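Local coordinates for protein peptide ABC transporter permease (PDB 6EXS) that probably carries peptides, including thioalcohol-conjugated malodour precursors, across the bacterial membrane as a POT family member of the major facilitator superfamily, at residues Ile40-Phe45 against Asn310-Glu315. Numbering follows the deposited sequence.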
# COMPACT_ATOMS: atom_id res chain seq x y z
N ILE A 40 -13.73 -6.71 1.48
CA ILE A 40 -13.59 -7.98 2.21
C ILE A 40 -14.95 -8.55 2.63
O ILE A 40 -15.21 -9.72 2.38
CB ILE A 40 -12.55 -7.91 3.39
CG1 ILE A 40 -12.34 -9.30 4.07
CG2 ILE A 40 -12.87 -6.80 4.43
CD1 ILE A 40 -11.67 -10.39 3.24
N PHE A 41 -15.85 -7.72 3.20
CA PHE A 41 -17.18 -8.13 3.63
C PHE A 41 -18.09 -8.44 2.45
O PHE A 41 -18.76 -9.46 2.46
CB PHE A 41 -17.80 -7.12 4.59
CG PHE A 41 -16.85 -6.81 5.72
CD1 PHE A 41 -16.52 -7.79 6.65
CD2 PHE A 41 -16.22 -5.57 5.80
CE1 PHE A 41 -15.59 -7.52 7.65
CE2 PHE A 41 -15.32 -5.30 6.81
CZ PHE A 41 -14.99 -6.28 7.72
N TYR A 42 -18.05 -7.59 1.40
CA TYR A 42 -18.82 -7.78 0.17
C TYR A 42 -18.50 -9.15 -0.46
O TYR A 42 -19.41 -9.82 -0.93
CB TYR A 42 -18.51 -6.66 -0.82
CG TYR A 42 -19.17 -6.82 -2.17
CD1 TYR A 42 -20.55 -6.92 -2.29
CD2 TYR A 42 -18.41 -6.81 -3.34
CE1 TYR A 42 -21.16 -7.02 -3.54
CE2 TYR A 42 -19.01 -6.90 -4.59
CZ TYR A 42 -20.39 -7.01 -4.69
OH TYR A 42 -21.00 -7.11 -5.92
N MET A 43 -17.22 -9.58 -0.45
CA MET A 43 -16.80 -10.87 -1.00
C MET A 43 -17.28 -12.11 -0.21
O MET A 43 -17.89 -13.00 -0.82
CB MET A 43 -15.28 -10.91 -1.18
CG MET A 43 -14.79 -10.03 -2.30
SD MET A 43 -13.07 -10.31 -2.70
CE MET A 43 -12.27 -9.45 -1.37
N TYR A 44 -17.00 -12.19 1.12
CA TYR A 44 -17.35 -13.40 1.87
C TYR A 44 -18.76 -13.38 2.48
O TYR A 44 -19.25 -14.46 2.86
CB TYR A 44 -16.29 -13.79 2.91
CG TYR A 44 -16.40 -13.13 4.27
CD1 TYR A 44 -15.83 -11.88 4.50
CD2 TYR A 44 -16.97 -13.79 5.35
CE1 TYR A 44 -15.90 -11.27 5.75
CE2 TYR A 44 -17.02 -13.20 6.62
CZ TYR A 44 -16.49 -11.94 6.81
OH TYR A 44 -16.53 -11.33 8.03
N PHE A 45 -19.45 -12.21 2.52
CA PHE A 45 -20.83 -12.20 3.03
C PHE A 45 -21.71 -13.01 2.06
O PHE A 45 -21.45 -13.00 0.85
CB PHE A 45 -21.39 -10.77 3.22
CG PHE A 45 -21.02 -10.00 4.48
CD1 PHE A 45 -19.99 -10.44 5.31
CD2 PHE A 45 -21.68 -8.82 4.82
CE1 PHE A 45 -19.64 -9.72 6.47
CE2 PHE A 45 -21.34 -8.11 5.98
CZ PHE A 45 -20.32 -8.57 6.80
N ASN A 310 -9.47 -8.06 11.29
CA ASN A 310 -10.84 -7.52 11.25
C ASN A 310 -11.95 -8.61 11.26
O ASN A 310 -12.96 -8.44 11.95
CB ASN A 310 -11.01 -6.55 10.07
CG ASN A 310 -10.60 -7.07 8.71
OD1 ASN A 310 -9.85 -8.04 8.58
ND2 ASN A 310 -11.05 -6.39 7.66
N ILE A 311 -11.77 -9.72 10.48
CA ILE A 311 -12.70 -10.86 10.43
C ILE A 311 -12.67 -11.57 11.79
O ILE A 311 -13.71 -11.99 12.29
CB ILE A 311 -12.43 -11.83 9.25
CG1 ILE A 311 -12.51 -11.13 7.88
CG2 ILE A 311 -13.38 -13.04 9.31
CD1 ILE A 311 -12.17 -12.06 6.67
N TYR A 312 -11.46 -11.69 12.39
CA TYR A 312 -11.26 -12.28 13.72
C TYR A 312 -11.99 -11.46 14.78
O TYR A 312 -12.64 -12.03 15.64
CB TYR A 312 -9.76 -12.40 14.06
CG TYR A 312 -9.48 -13.13 15.36
CD1 TYR A 312 -9.69 -14.51 15.47
CD2 TYR A 312 -8.99 -12.46 16.47
CE1 TYR A 312 -9.39 -15.19 16.65
CE2 TYR A 312 -8.71 -13.13 17.66
CZ TYR A 312 -8.91 -14.50 17.75
OH TYR A 312 -8.62 -15.16 18.91
N GLY A 313 -11.91 -10.13 14.68
CA GLY A 313 -12.61 -9.23 15.57
C GLY A 313 -14.12 -9.37 15.43
O GLY A 313 -14.82 -9.51 16.44
N LEU A 314 -14.62 -9.37 14.18
CA LEU A 314 -16.04 -9.52 13.85
C LEU A 314 -16.62 -10.85 14.35
O LEU A 314 -17.75 -10.89 14.87
CB LEU A 314 -16.25 -9.35 12.32
CG LEU A 314 -17.67 -9.46 11.74
CD1 LEU A 314 -18.62 -8.42 12.35
CD2 LEU A 314 -17.66 -9.28 10.27
N GLU A 315 -15.85 -11.93 14.20
CA GLU A 315 -16.28 -13.28 14.56
C GLU A 315 -16.00 -13.72 16.00
O GLU A 315 -16.73 -14.56 16.52
CB GLU A 315 -15.66 -14.31 13.60
CG GLU A 315 -16.21 -14.21 12.19
CD GLU A 315 -15.55 -15.14 11.19
OE1 GLU A 315 -14.58 -15.84 11.56
OE2 GLU A 315 -15.99 -15.15 10.02
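The side chains of Y44 and I311 run alongside each other, pointing opposite ways, where the C-terminal end of helix 16-44 meets the short helix 309-316, the two segment axes lying 12.4 Å apart and inclined at 68°. From CB, I311 sends its two branches to different partners. CG2, anti to the backbone N, lies 3.8 Å from Y44 OH and also reaches the neighbouring CZ. CG1, anti to the carbonyl carbon (chi1 -59°), passes Y44 CE1 and carries CD1 on in an extended chain to I40, one turn earlier on the same helix as Y44. There CD1 touches both CG1 and CD1 of I40, the first at 3.8 Å, while keeping contact with Y44 CE1. I311 thus fills the angle between an aliphatic side chain and a phenol ring.

A turn further along, L314 works through a single methyl. Its CD2 packs 3.8 Å from F41 CE1, meets F45 CE1 at the edge of that ring, and lies beside Y44 OH. That hydroxyl also sits at the in-plane edges of the F41 and F45 rings. On the inner side, N310 ND2 comes within 3.7 Å of I40 CG2 and also approaches F41 CZ, its amide plane turned 67° from the phenyl ring. The side chain of N310 lies about 6 Å from the bound thioalcohol-peptide conjugate, whose pocket includes S306, and its ND2 makes a weak hydrogen bond to S306 O. At the exposed margin, E315 OE2 approaches Y44 CE2.

In keeping with the MFS fold, helix 16-44 belongs to the N-terminal half and 309-316 to the C-terminal half. The fit between these two segments probably rests on shape, while the salt bridge from E315 OE1 to K56 adds a charged link between the halves.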